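Local coordinates for pumilio domain-containing protein 7 (Caenorhabditis elegans, PDB 3V71) that binds a consensus sequence in mRNA 3'-untranslated regions, modulates mRNA expression and stability, and acts redundantly with its relatives in oocyte formation and early embryonic divisions, at residues 87-91 and 118-123; 210-214 and 243-247; 320-324 and 373-378. One frame throughout, in Å; residues are numbered along the deposited sequence.

Contact 1: 87-91 and 118-123; sequences QRELL and KFDHSN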
ATOM      1  N   GLN A  87      30.272   8.836   0.952  1.00 93.49           N
ATOM      2  CA  GLN A  87      28.879   8.995   1.340  1.00 91.28           C
ATOM      3  C   GLN A  87      28.625  10.318   2.039  1.00 94.24           C
ATOM      4  O   GLN A  87      27.531  10.872   1.943  1.00 96.33           O
ATOM      5  CB  GLN A  87      28.443   7.865   2.262  1.00 93.81           C
ATOM      6  CG  GLN A  87      28.489   6.487   1.657  1.00 95.89           C
ATOM      7  CD  GLN A  87      28.319   5.435   2.717  1.00 93.11           C
ATOM      8  OE1 GLN A  87      28.127   5.763   3.883  1.00 87.75           O
ATOM      9  NE2 GLN A  87      28.394   4.168   2.329  1.00 92.85           N
ATOM     10  N   ARG A  88      29.621  10.817   2.764  1.00 92.48           N
ATOM     11  CA  ARG A  88      29.441  12.058   3.508  1.00 95.28           C
ATOM     12  C   ARG A  88      29.452  13.251   2.562  1.00 94.93           C
ATOM     13  O   ARG A  88      28.795  14.265   2.808  1.00 95.54           O
ATOM     14  CB  ARG A  88      30.501  12.211   4.596  1.00 92.72           C
ATOM     15  CG  ARG A  88      30.552  11.052   5.570  1.00101.74           C
ATOM     16  CD  ARG A  88      31.456  11.362   6.759  1.00114.50           C
ATOM     17  NE  ARG A  88      32.057  10.154   7.328  1.00124.19           N
ATOM     18  CZ  ARG A  88      33.262   9.684   6.999  1.00119.67           C
ATOM     19  NH1 ARG A  88      34.012  10.318   6.101  1.00106.75           N
ATOM     20  NH2 ARG A  88      33.722   8.576   7.572  1.00115.52           N
ATOM     21  N   GLU A  89      30.193  13.125   1.470  1.00 93.48           N
ATOM     22  CA  GLU A  89      30.195  14.171   0.462  1.00 97.23           C
ATOM     23  C   GLU A  89      28.869  14.183  -0.273  1.00 93.29           C
ATOM     24  O   GLU A  89      28.260  15.238  -0.447  1.00 94.43           O
ATOM     25  CB  GLU A  89      31.362  14.004  -0.515  1.00 98.46           C
ATOM     26  CG  GLU A  89      32.525  14.932  -0.207  1.00 95.16           C
ATOM     27  CD  GLU A  89      32.064  16.363   0.041  1.00105.94           C
ATOM     28  OE1 GLU A  89      31.972  16.761   1.226  1.00107.62           O
ATOM     29  OE2 GLU A  89      31.786  17.086  -0.943  1.00103.02           O
ATOM     30  N   LEU A  90      28.418  13.006  -0.692  1.00 91.79           N
ATOM     31  CA  LEU A  90      27.124  12.876  -1.352  1.00 92.31           C
ATOM     32  C   LEU A  90      26.029  13.397  -0.436  1.00 92.18           C
ATOM     33  O   LEU A  90      25.126  14.115  -0.865  1.00 93.84           O
ATOM     34  CB  LEU A  90      26.860  11.419  -1.728  1.00 86.12           C
ATOM     35  CG  LEU A  90      27.822  10.861  -2.779  1.00 89.36           C
ATOM     36  CD1 LEU A  90      27.848   9.339  -2.778  1.00 92.52           C
ATOM     37  CD2 LEU A  90      27.472  11.398  -4.153  1.00 83.14           C
ATOM     38  N   LEU A  91      26.134  13.041   0.836  1.00 92.85           N
ATOM     39  CA  LEU A  91      25.161  13.441   1.836  1.00 92.44           C
ATOM     40  C   LEU A  91      25.057  14.953   1.903  1.00 88.95           C
ATOM     41  O   LEU A  91      23.969  15.516   1.827  1.00 87.46           O
ATOM     42  CB  LEU A  91      25.568  12.882   3.200  1.00 95.34           C
ATOM     43  CG  LEU A  91      24.522  12.991   4.303  1.00 97.97           C
ATOM     44  CD1 LEU A  91      23.168  12.566   3.767  1.00100.60           C
ATOM     45  CD2 LEU A  91      24.931  12.132   5.478  1.00103.47           C
ATOM     46  N   LYS A 118      21.972   1.915   0.382  1.00 95.15           N
ATOM     47  CA  LYS A 118      23.413   1.673   0.364  1.00 87.07           C
ATOM     48  C   LYS A 118      24.261   2.430   1.387  1.00 89.03           C
ATOM     49  O   LYS A 118      25.333   1.956   1.746  1.00 94.54           O
ATOM     50  CB  LYS A 118      23.961   1.902  -1.043  1.00 86.71           C
ATOM     51  CG  LYS A 118      23.432   0.916  -2.067  1.00 90.96           C
ATOM     52  CD  LYS A 118      24.014  -0.475  -1.873  1.00 97.72           C
ATOM     53  CE  LYS A 118      23.289  -1.513  -2.725  1.00101.07           C
ATOM     54  NZ  LYS A 118      23.179  -1.130  -4.166  1.00 87.62           N
ATOM     55  N   PHE A 119      23.807   3.589   1.858  1.00 87.48           N
ATOM     56  CA  PHE A 119      24.572   4.319   2.877  1.00 91.30           C
ATOM     57  C   PHE A 119      24.788   3.499   4.149  1.00 97.05           C
ATOM     58  O   PHE A 119      24.391   2.340   4.241  1.00 98.76           O
ATOM     59  CB  PHE A 119      23.908   5.647   3.254  1.00 95.24           C
ATOM     60  CG  PHE A 119      24.140   6.754   2.264  1.00 95.35           C
ATOM     61  CD1 PHE A 119      24.670   6.488   1.008  1.00 93.04           C
ATOM     62  CD2 PHE A 119      23.826   8.066   2.593  1.00 95.33           C
ATOM     63  CE1 PHE A 119      24.877   7.511   0.095  1.00 85.45           C
ATOM     64  CE2 PHE A 119      24.033   9.092   1.686  1.00 89.49           C
ATOM     65  CZ  PHE A 119      24.560   8.812   0.437  1.00 86.41           C
ATOM     66  N   ASP A 120      25.421   4.122   5.134  1.00 99.04           N
ATOM     67  CA  ASP A 120      25.725   3.455   6.388  1.00101.18           C
ATOM     68  C   ASP A 120      24.835   4.034   7.462  1.00106.33           C
ATOM     69  O   ASP A 120      24.252   5.100   7.262  1.00106.12           O
ATOM     70  CB  ASP A 120      27.200   3.639   6.745  1.00101.85           C
ATOM     71  CG  ASP A 120      28.121   2.841   5.834  1.00113.01           C
ATOM     72  OD1 ASP A 120      27.619   2.245   4.848  1.00108.04           O
ATOM     73  OD2 ASP A 120      29.345   2.813   6.096  1.00115.18           O
ATOM     74  N   HIS A 121      24.724   3.337   8.593  1.00101.90           N
ATOM     75  CA  HIS A 121      23.770   3.730   9.618  1.00101.80           C
ATOM     76  C   HIS A 121      23.891   5.209   9.935  1.00100.85           C
ATOM     77  O   HIS A 121      22.893   5.933   9.980  1.00102.13           O
ATOM     78  CB  HIS A 121      23.940   2.916  10.901  1.00104.02           C
ATOM     79  CG  HIS A 121      23.031   3.360  12.006  1.00105.46           C
ATOM     80  ND1 HIS A 121      23.370   4.360  12.895  1.00107.83           N
ATOM     81  CD2 HIS A 121      21.779   2.968  12.343  1.00102.89           C
ATOM     82  CE1 HIS A 121      22.371   4.555  13.739  1.00108.15           C
ATOM     83  NE2 HIS A 121      21.394   3.724  13.425  1.00109.68           N
ATOM     84  N   SER A 122      25.122   5.647  10.151  1.00 99.92           N
ATOM     85  CA  SER A 122      25.396   7.032  10.503  1.00106.28           C
ATOM     86  C   SER A 122      24.825   7.995   9.467  1.00106.29           C
ATOM     87  O   SER A 122      24.141   8.955   9.813  1.00101.47           O
ATOM     88  CB  SER A 122      26.904   7.239  10.646  1.00107.83           C
ATOM     89  OG  SER A 122      27.608   6.087  10.205  1.00106.64           O
ATOM     90  N   ASN A 123      25.106   7.717   8.195  1.00106.80           N
ATOM     91  CA  ASN A 123      24.683   8.575   7.092  1.00101.93           C
ATOM     92  C   ASN A 123      23.191   8.538   6.836  1.00100.10           C
ATOM     93  O   ASN A 123      22.537   9.581   6.782  1.00100.78           O
ATOM     94  CB  ASN A 123      25.427   8.180   5.826  1.00101.10           C
ATOM     95  CG  ASN A 123      26.907   8.386   5.951  1.00 98.15           C
ATOM     96  OD1 ASN A 123      27.350   9.281   6.666  1.00 97.20           O
ATOM     97  ND2 ASN A 123      27.686   7.560   5.264  1.00 96.97           N
TER

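Contact 2: 210-214 and 243-247; sequences LHSLM and IMEMY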
ATOM      1  N   LEU A 210       1.659  -0.682  15.534  1.00 82.87           N
ATOM      2  CA  LEU A 210       0.535  -1.095  14.704  1.00 82.61           C
ATOM      3  C   LEU A 210      -0.787  -0.768  15.376  1.00 83.53           C
ATOM      4  O   LEU A 210      -1.732  -0.323  14.727  1.00 84.53           O
ATOM      5  CB  LEU A 210       0.603  -2.598  14.444  1.00 79.80           C
ATOM      6  CG  LEU A 210      -0.330  -3.193  13.392  1.00 79.91           C
ATOM      7  CD1 LEU A 210      -0.106  -2.525  12.043  1.00 80.96           C
ATOM      8  CD2 LEU A 210      -0.106  -4.695  13.294  1.00 76.83           C
ATOM      9  N   HIS A 211      -0.845  -0.995  16.685  1.00 85.94           N
ATOM     10  CA  HIS A 211      -2.083  -0.845  17.426  1.00 82.81           C
ATOM     11  C   HIS A 211      -2.571   0.596  17.453  1.00 79.84           C
ATOM     12  O   HIS A 211      -3.761   0.852  17.281  1.00 78.58           O
ATOM     13  CB  HIS A 211      -1.959  -1.397  18.850  1.00 82.97           C
ATOM     14  CG  HIS A 211      -3.259  -1.414  19.594  1.00 88.24           C
ATOM     15  ND1 HIS A 211      -4.234  -2.363  19.365  1.00 88.79           N
ATOM     16  CD2 HIS A 211      -3.765  -0.573  20.528  1.00 81.36           C
ATOM     17  CE1 HIS A 211      -5.276  -2.116  20.140  1.00 86.07           C
ATOM     18  NE2 HIS A 211      -5.019  -1.033  20.851  1.00 83.93           N
ATOM     19  N   SER A 212      -1.657   1.534  17.679  1.00 83.49           N
ATOM     20  CA  SER A 212      -2.023   2.948  17.725  1.00 86.87           C
ATOM     21  C   SER A 212      -2.475   3.390  16.345  1.00 92.00           C
ATOM     22  O   SER A 212      -3.331   4.263  16.201  1.00 96.21           O
ATOM     23  CB  SER A 212      -0.845   3.807  18.181  1.00 87.70           C
ATOM     24  OG  SER A 212       0.198   3.785  17.220  1.00 95.12           O
ATOM     25  N   LEU A 213      -1.885   2.777  15.327  1.00 89.27           N
ATOM     26  CA  LEU A 213      -2.268   3.039  13.955  1.00 86.98           C
ATOM     27  C   LEU A 213      -3.627   2.425  13.682  1.00 82.30           C
ATOM     28  O   LEU A 213      -4.557   3.104  13.241  1.00 82.68           O
ATOM     29  CB  LEU A 213      -1.249   2.414  13.018  1.00 89.33           C
ATOM     30  CG  LEU A 213      -0.813   3.335  11.889  1.00 98.52           C
ATOM     31  CD1 LEU A 213       0.509   3.995  12.269  1.00 96.80           C
ATOM     32  CD2 LEU A 213      -0.712   2.560  10.577  1.00 90.70           C
ATOM     33  N   MET A 214      -3.720   1.127  13.950  1.00 79.43           N
ATOM     34  CA  MET A 214      -4.934   0.352  13.738  1.00 79.11           C
ATOM     35  C   MET A 214      -6.151   0.931  14.433  1.00 81.74           C
ATOM     36  O   MET A 214      -7.281   0.713  14.006  1.00 82.06           O
ATOM     37  CB  MET A 214      -4.713  -1.079  14.204  1.00 81.19           C
ATOM     38  CG  MET A 214      -3.840  -1.877  13.260  1.00 85.32           C
ATOM     39  SD  MET A 214      -4.494  -1.791  11.580  1.00 88.22           S
ATOM     40  CE  MET A 214      -6.222  -2.162  11.886  1.00 79.19           C
ATOM     41  N   ILE A 243      -1.414 -11.391  12.957  1.00 85.38           N
ATOM     42  CA  ILE A 243      -2.164 -10.722  14.000  1.00 87.39           C
ATOM     43  C   ILE A 243      -3.153  -9.768  13.343  1.00 90.51           C
ATOM     44  O   ILE A 243      -3.943  -9.103  14.012  1.00 89.83           O
ATOM     45  CB  ILE A 243      -1.231  -9.939  14.937  1.00 92.24           C
ATOM     46  CG1 ILE A 243      -1.987  -9.481  16.191  1.00 99.90           C
ATOM     47  CG2 ILE A 243      -0.615  -8.765  14.202  1.00 91.51           C
ATOM     48  CD1 ILE A 243      -1.111  -8.827  17.242  1.00102.30           C
ATOM     49  N   MET A 244      -3.106  -9.692  12.019  1.00 90.12           N
ATOM     50  CA  MET A 244      -4.050  -8.844  11.316  1.00 90.32           C
ATOM     51  C   MET A 244      -5.462  -9.391  11.460  1.00 82.25           C
ATOM     52  O   MET A 244      -6.430  -8.638  11.421  1.00 80.54           O
ATOM     53  CB  MET A 244      -3.670  -8.691   9.842  1.00 90.12           C
ATOM     54  CG  MET A 244      -2.600  -7.646   9.587  1.00 86.96           C
ATOM     55  SD  MET A 244      -2.727  -6.206  10.677  1.00 93.85           S
ATOM     56  CE  MET A 244      -3.947  -5.219   9.829  1.00 87.71           C
ATOM     57  N   GLU A 245      -5.563 -10.704  11.638  1.00 82.18           N
ATOM     58  CA  GLU A 245      -6.850 -11.367  11.774  1.00 82.00           C
ATOM     59  C   GLU A 245      -7.624 -10.838  12.976  1.00 79.06           C
ATOM     60  O   GLU A 245      -8.839 -10.716  12.931  1.00 75.23           O
ATOM     61  CB  GLU A 245      -6.658 -12.872  11.885  1.00 83.38           C
ATOM     62  CG  GLU A 245      -5.963 -13.476  10.689  1.00 86.42           C
ATOM     63  CD  GLU A 245      -5.928 -14.988  10.737  1.00 96.78           C
ATOM     64  OE1 GLU A 245      -5.990 -15.549  11.855  1.00104.98           O
ATOM     65  OE2 GLU A 245      -5.849 -15.614   9.656  1.00 97.54           O
ATOM     66  N   MET A 246      -6.906 -10.520  14.044  1.00 76.87           N
ATOM     67  CA  MET A 246      -7.500  -9.910  15.221  1.00 77.06           C
ATOM     68  C   MET A 246      -8.203  -8.592  14.871  1.00 76.10           C
ATOM     69  O   MET A 246      -9.275  -8.287  15.398  1.00 78.95           O
ATOM     70  CB  MET A 246      -6.424  -9.695  16.291  1.00 78.37           C
ATOM     71  CG  MET A 246      -6.890  -8.981  17.549  1.00 91.01           C
ATOM     72  SD  MET A 246      -5.599  -8.836  18.809  1.00131.51           S
ATOM     73  CE  MET A 246      -4.582  -7.523  18.130  1.00105.33           C
ATOM     74  N   TYR A 247      -7.609  -7.815  13.973  1.00 77.66           N
ATOM     75  CA  TYR A 247      -8.205  -6.545  13.555  1.00 76.68           C
ATOM     76  C   TYR A 247      -9.330  -6.752  12.536  1.00 72.34           C
ATOM     77  O   TYR A 247     -10.324  -6.019  12.524  1.00 70.25           O
ATOM     78  CB  TYR A 247      -7.128  -5.587  13.030  1.00 78.98           C
ATOM     79  CG  TYR A 247      -6.171  -5.142  14.116  1.00 80.61           C
ATOM     80  CD1 TYR A 247      -6.522  -4.131  15.004  1.00 73.93           C
ATOM     81  CD2 TYR A 247      -4.927  -5.748  14.269  1.00 83.08           C
ATOM     82  CE1 TYR A 247      -5.664  -3.732  16.011  1.00 79.97           C
ATOM     83  CE2 TYR A 247      -4.059  -5.354  15.271  1.00 85.38           C
ATOM     84  CZ  TYR A 247      -4.435  -4.345  16.141  1.00 88.52           C
ATOM     85  OH  TYR A 247      -3.580  -3.941  17.143  1.00 90.64           O
TER

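Contact 3: 320-324 and 373-378; sequences VQQMI and KIIDSV. With nucleotides of chain B.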
ATOM      1  N   VAL A 320     -24.365 -10.417  -3.007  1.00 66.14           N
ATOM      2  CA  VAL A 320     -25.199 -11.612  -2.956  1.00 69.42           C
ATOM      3  C   VAL A 320     -24.555 -12.775  -3.713  1.00 70.60           C
ATOM      4  O   VAL A 320     -24.487 -13.890  -3.189  1.00 69.32           O
ATOM      5  CB  VAL A 320     -26.622 -11.339  -3.473  1.00 65.08           C
ATOM      6  CG1 VAL A 320     -27.449 -12.604  -3.456  1.00 64.74           C
ATOM      7  CG2 VAL A 320     -27.271 -10.275  -2.635  1.00 61.74           C
ATOM      8  N   GLN A 321     -24.078 -12.508  -4.932  1.00 66.20           N
ATOM      9  CA  GLN A 321     -23.339 -13.505  -5.719  1.00 68.80           C
ATOM     10  C   GLN A 321     -22.164 -14.072  -4.932  1.00 69.07           C
ATOM     11  O   GLN A 321     -21.790 -15.229  -5.084  1.00 64.97           O
ATOM     12  CB  GLN A 321     -22.822 -12.895  -7.017  1.00 64.79           C
ATOM     13  CG  GLN A 321     -23.891 -12.239  -7.864  1.00 70.10           C
ATOM     14  CD  GLN A 321     -23.418 -11.954  -9.263  1.00 67.21           C
ATOM     15  OE1 GLN A 321     -22.999 -12.863  -9.979  1.00 73.83           O
ATOM     16  NE2 GLN A 321     -23.471 -10.687  -9.665  1.00 65.19           N
ATOM     17  N   GLN A 322     -21.582 -13.231  -4.092  1.00 70.18           N
ATOM     18  CA  GLN A 322     -20.549 -13.655  -3.174  1.00 67.10           C
ATOM     19  C   GLN A 322     -21.058 -14.684  -2.159  1.00 74.60           C
ATOM     20  O   GLN A 322     -20.458 -15.744  -1.987  1.00 74.25           O
ATOM     21  CB  GLN A 322     -20.007 -12.445  -2.434  1.00 69.80           C
ATOM     22  CG  GLN A 322     -18.616 -12.678  -1.935  1.00 82.85           C
ATOM     23  CD  GLN A 322     -17.688 -13.014  -3.071  1.00 79.53           C
ATOM     24  OE1 GLN A 322     -17.484 -14.184  -3.401  1.00 77.66           O
ATOM     25  NE2 GLN A 322     -17.138 -11.983  -3.700  1.00 80.75           N
ATOM     26  N   MET A 323     -22.157 -14.353  -1.482  1.00 78.02           N
ATOM     27  CA  MET A 323     -22.785 -15.253  -0.514  1.00 74.61           C
ATOM     28  C   MET A 323     -23.132 -16.587  -1.146  1.00 75.75           C
ATOM     29  O   MET A 323     -22.932 -17.645  -0.542  1.00 75.90           O
ATOM     30  CB  MET A 323     -24.063 -14.636   0.027  1.00 68.68           C
ATOM     31  CG  MET A 323     -23.888 -13.242   0.570  1.00 75.21           C
ATOM     32  SD  MET A 323     -25.488 -12.507   0.958  1.00 84.28           S
ATOM     33  CE  MET A 323     -25.965 -13.442   2.421  1.00 89.50           C
ATOM     34  N   ILE A 324     -23.670 -16.528  -2.361  1.00 72.98           N
ATOM     35  CA  ILE A 324     -23.993 -17.729  -3.117  1.00 72.65           C
ATOM     36  C   ILE A 324     -22.722 -18.507  -3.470  1.00 70.74           C
ATOM     37  O   ILE A 324     -22.698 -19.735  -3.395  1.00 71.49           O
ATOM     38  CB  ILE A 324     -24.783 -17.386  -4.398  1.00 70.96           C
ATOM     39  CG1 ILE A 324     -26.036 -16.582  -4.062  1.00 72.17           C
ATOM     40  CG2 ILE A 324     -25.170 -18.647  -5.160  1.00 69.49           C
ATOM     41  CD1 ILE A 324     -26.858 -16.224  -5.284  1.00 76.97           C
ATOM     42  N   LYS A 373     -26.896 -13.718 -14.126  1.00 68.75           N
ATOM     43  CA  LYS A 373     -25.774 -14.406 -13.498  1.00 72.05           C
ATOM     44  C   LYS A 373     -26.184 -15.055 -12.168  1.00 72.66           C
ATOM     45  O   LYS A 373     -25.834 -16.205 -11.879  1.00 70.50           O
ATOM     46  CB  LYS A 373     -24.584 -13.455 -13.331  1.00 74.26           C
ATOM     47  CG  LYS A 373     -23.567 -13.578 -14.457  1.00 84.20           C
ATOM     48  CD  LYS A 373     -22.600 -12.406 -14.518  1.00 86.80           C
ATOM     49  CE  LYS A 373     -21.594 -12.436 -13.382  1.00 85.89           C
ATOM     50  NZ  LYS A 373     -20.633 -11.300 -13.489  1.00 85.44           N
ATOM     51  N   ILE A 374     -26.944 -14.319 -11.371  1.00 64.97           N
ATOM     52  CA  ILE A 374     -27.465 -14.853 -10.125  1.00 74.97           C
ATOM     53  C   ILE A 374     -28.386 -16.051 -10.370  1.00 72.65           C
ATOM     54  O   ILE A 374     -28.384 -17.028  -9.613  1.00 67.59           O
ATOM     55  CB  ILE A 374     -28.205 -13.766  -9.326  1.00 78.58           C
ATOM     56  CG1 ILE A 374     -27.206 -12.728  -8.799  1.00 77.31           C
ATOM     57  CG2 ILE A 374     -28.961 -14.384  -8.178  1.00 69.25           C
ATOM     58  CD1 ILE A 374     -27.826 -11.374  -8.461  1.00 72.67           C
ATOM     59  N   ILE A 375     -29.168 -15.975 -11.439  1.00 73.27           N
ATOM     60  CA  ILE A 375     -30.074 -17.059 -11.789  1.00 73.86           C
ATOM     61  C   ILE A 375     -29.289 -18.283 -12.214  1.00 72.49           C
ATOM     62  O   ILE A 375     -29.528 -19.384 -11.729  1.00 72.47           O
ATOM     63  CB  ILE A 375     -31.057 -16.637 -12.902  1.00 75.00           C
ATOM     64  CG1 ILE A 375     -32.271 -15.937 -12.277  1.00 72.79           C
ATOM     65  CG2 ILE A 375     -31.497 -17.851 -13.731  1.00 72.38           C
ATOM     66  CD1 ILE A 375     -33.026 -15.020 -13.212  1.00 72.58           C
ATOM     67  N   ASP A 376     -28.335 -18.077 -13.112  1.00 76.07           N
ATOM     68  CA  ASP A 376     -27.531 -19.171 -13.628  1.00 77.64           C
ATOM     69  C   ASP A 376     -26.805 -19.886 -12.499  1.00 80.27           C
ATOM     70  O   ASP A 376     -26.762 -21.117 -12.453  1.00 82.47           O
ATOM     71  CB  ASP A 376     -26.524 -18.658 -14.653  1.00 80.84           C
ATOM     72  CG  ASP A 376     -25.948 -19.778 -15.519  1.00102.23           C
ATOM     73  OD1 ASP A 376     -26.662 -20.783 -15.746  1.00100.74           O
ATOM     74  OD2 ASP A 376     -24.786 -19.653 -15.975  1.00103.85           O
ATOM     75  N   SER A 377     -26.243 -19.110 -11.580  1.00 74.87           N
ATOM     76  CA  SER A 377     -25.449 -19.688 -10.512  1.00 74.41           C
ATOM     77  C   SER A 377     -26.279 -20.592  -9.608  1.00 76.50           C
ATOM     78  O   SER A 377     -25.787 -21.608  -9.119  1.00 82.68           O
ATOM     79  CB  SER A 377     -24.737 -18.597  -9.711  1.00 68.90           C
ATOM     80  OG  SER A 377     -25.568 -18.050  -8.721  1.00 80.15           O
ATOM     81  N   VAL A 378     -27.543 -20.233  -9.409  1.00 78.22           N
ATOM     82  CA  VAL A 378     -28.445 -21.009  -8.556  1.00 79.77           C
ATOM     83  C   VAL A 378     -28.979 -22.289  -9.222  1.00 82.32           C
ATOM     84  O   VAL A 378     -29.253 -23.279  -8.547  1.00 83.64           O
ATOM     85  CB  VAL A 378     -29.614 -20.137  -8.068  1.00 77.65           C
ATOM     86  CG1 VAL A 378     -30.837 -20.980  -7.767  1.00 76.42           C
ATOM     87  CG2 VAL A 378     -29.191 -19.321  -6.857  1.00 71.40           C
TER
ATOM     88  P     U B   4     -25.348  -4.153 -19.365  1.00105.36           P
ATOM     89  OP1   U B   4     -25.917  -3.070 -20.216  1.00 92.61           O
ATOM     90  OP2   U B   4     -25.239  -5.521 -19.933  1.00 93.06           O
ATOM     91  O5'   U B   4     -23.934  -3.697 -18.759  1.00101.69           O
ATOM     92  C5'   U B   4     -23.241  -4.489 -17.790  1.00 88.14           C
ATOM     93  C4'   U B   4     -23.393  -3.918 -16.398  1.00 83.92           C
ATOM     94  O4'   U B   4     -24.333  -4.725 -15.645  1.00 82.09           O
ATOM     95  C3'   U B   4     -22.143  -3.893 -15.513  1.00 76.16           C
ATOM     96  O3'   U B   4     -21.264  -2.805 -15.803  1.00 85.63           O
ATOM     97  C2'   U B   4     -22.745  -3.819 -14.119  1.00 78.41           C
ATOM     98  O2'   U B   4     -23.144  -2.491 -13.821  1.00 83.66           O
ATOM     99  C1'   U B   4     -24.003  -4.684 -14.276  1.00 81.69           C
ATOM    100  N1    U B   4     -23.784  -6.065 -13.791  1.00 73.22           N
ATOM    101  C2    U B   4     -24.003  -6.261 -12.452  1.00 69.77           C
ATOM    102  O2    U B   4     -24.373  -5.358 -11.726  1.00 69.22           O
ATOM    103  N3    U B   4     -23.772  -7.535 -12.004  1.00 73.07           N
ATOM    104  C4    U B   4     -23.354  -8.618 -12.747  1.00 74.55           C
ATOM    105  O4    U B   4     -23.195  -9.713 -12.197  1.00 76.12           O
ATOM    106  C5    U B   4     -23.154  -8.330 -14.131  1.00 69.06           C
ATOM    107  C6    U B   4     -23.366  -7.094 -14.595  1.00 72.12           C
TER

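Contact 1: 87-91 and 118-123
This is a buried contact between consecutive units of an all-helical repeat protein: helix 84-96, assigned to Pumilio repeat 2, meets the turn that leads into helix 121-132 of Pumilio repeat 3. The chain leaves one helix at Phe119, passes through Asp120 and starts the next at His121, and this corner sits against Gln87, Leu90 and Leu91. The backbones come closest at Gln87 and Phe119, whose CA atoms are 6.5 Å apart.

Phe119 supplies the apolar half. Gln87 CB lies over one face of its ring, 4.2 Å from the centroid and 11° off the normal, a CH-pi contact. Leu91 CD1 reaches the ring edge at Phe119 CE2, 4.1 Å away, while Leu90 CB stands 4.1 Å from Phe119 CZ. Val79 of helix 71-80 and Met94 also touch the Phe119 side chain.

Beyond the ring, the amide of Gln87 works in two directions. Gln87 OE1 accepts a very short hydrogen bond, 2.3 Å, from Asn123 ND2, and Gln87 NE2 gives a weak one, 3.3 Å, to Asp120 OD1; NE2 also bonds to the carbonyl of Ala82. Asp120 occupies the N-cap position, but its side chain makes no capping bond.

One glutamine thus serves both halves of the interface, its aliphatic part laid on an aromatic face and its amide group joining the start of the next repeat's helix through uncharged and charged partners.

Contact 2: 210-214 and 243-247
Helix 203-218 and the beginning of helix 244-256 draw nearest at Met214 and Tyr247, with CA atoms 7.6 Å apart, a gap wide enough for large side chains to fill. This is inter-helix packing in the Pumilio repeat array, where helix 244-256, within repeat 6, lies beside helix 203-218 despite two intervening helices.

Tyr247 is the centrepiece. Met214 crosses one face of its ring: CG sits 3.7 Å from the centroid, 8° off the normal, in a CH-pi contact, and SD follows at 4.7 Å from that centroid as an oblique Met-aromatic contact. Leu210 CD2 fills the space towards the helix start, 4.2 Å from Ile243 CG2 and 4.0 Å from Met244 SD. The two methionines meet as well, Met214 SD lying 3.9 Å from Met244 CE. Ile191 of helix 183-194 touches both Leu210 and Met244.

At the exposed margin the phenol ends in a polar link: Tyr247 OH and His211 ND1 share a hydrogen bond of 2.8 Å, with the oxygen near the plane of the imidazole.

Contact 3: 320-324 and 373-378
Val320 opens the segment with its CA-to-CB bond directed toward helix 369-380, yet its side chain stops 5.1 Å short of residues 373-378 and packs on Leu310 and Leu311 of helix 306-311 instead.

Gln321 reaches the RNA. Its CG rests 3.5 Å from Ile374 CG1, so the aliphatic part of the glutamine lies against the neighbouring helix, and its amide extends to the uracil of U4 of chain B: Gln321 NE2 donates a hydrogen bond of 2.7 Å to U4 O4. From the other helix Lys373 NZ reaches the same O4 in a weak hydrogen bond of 3.3 Å, and Lys373 CE passes 3.7 Å from Gln321 OE1. Both helices thus approach one carbonyl of the base, Gln321 with the shorter bond. Gln321 NE2 is also hydrogen-bonded to Asn317 OD1, and this Asn/Gln pair is consistent with uracil recognition by repeat 8, as in other PUF proteins, where it takes the first U of UGU.

Ile324, one turn on, holds the apolar end. Its CD1 meets Ile374 CG2 at 4.0 Å and Val378 CG2 at 4.2 Å, while its CG2 lies 3.6 Å from Ser377 OG. Ser377 OG donates to Ile374 O, 3.1 Å away, within its own helix.

The two segments run almost parallel, at 8° with axes 10.5 Å apart. They join helix 316-330 of Pumilio repeat 8 to the C-terminal helix 369-380 of the RNA-binding region, with helix 344-365 against both through Met354 on Ile324 and Lys355 on Val378.

Overall arrangement
The three contacts follow one another in series along the chain and are spread along the elongated molecule, from repeats 2 and 3 to the C-terminal helix. Contact 1 and contact 3 lie on opposite sides of the chain's centre, their centres 58 Å apart; contact 2 is about 34 Å from contact 1 and 33 Å from contact 3, centre to centre, and none touches another. Their relation to the RNA differs. Contact 3 bonds directly to a nucleotide, whereas the nearest atoms of contacts 1 and 2 stay about 18 Å and 14 Å from the nucleic acid. Those two join helices within the repeat array, away from the RNA-binding surface.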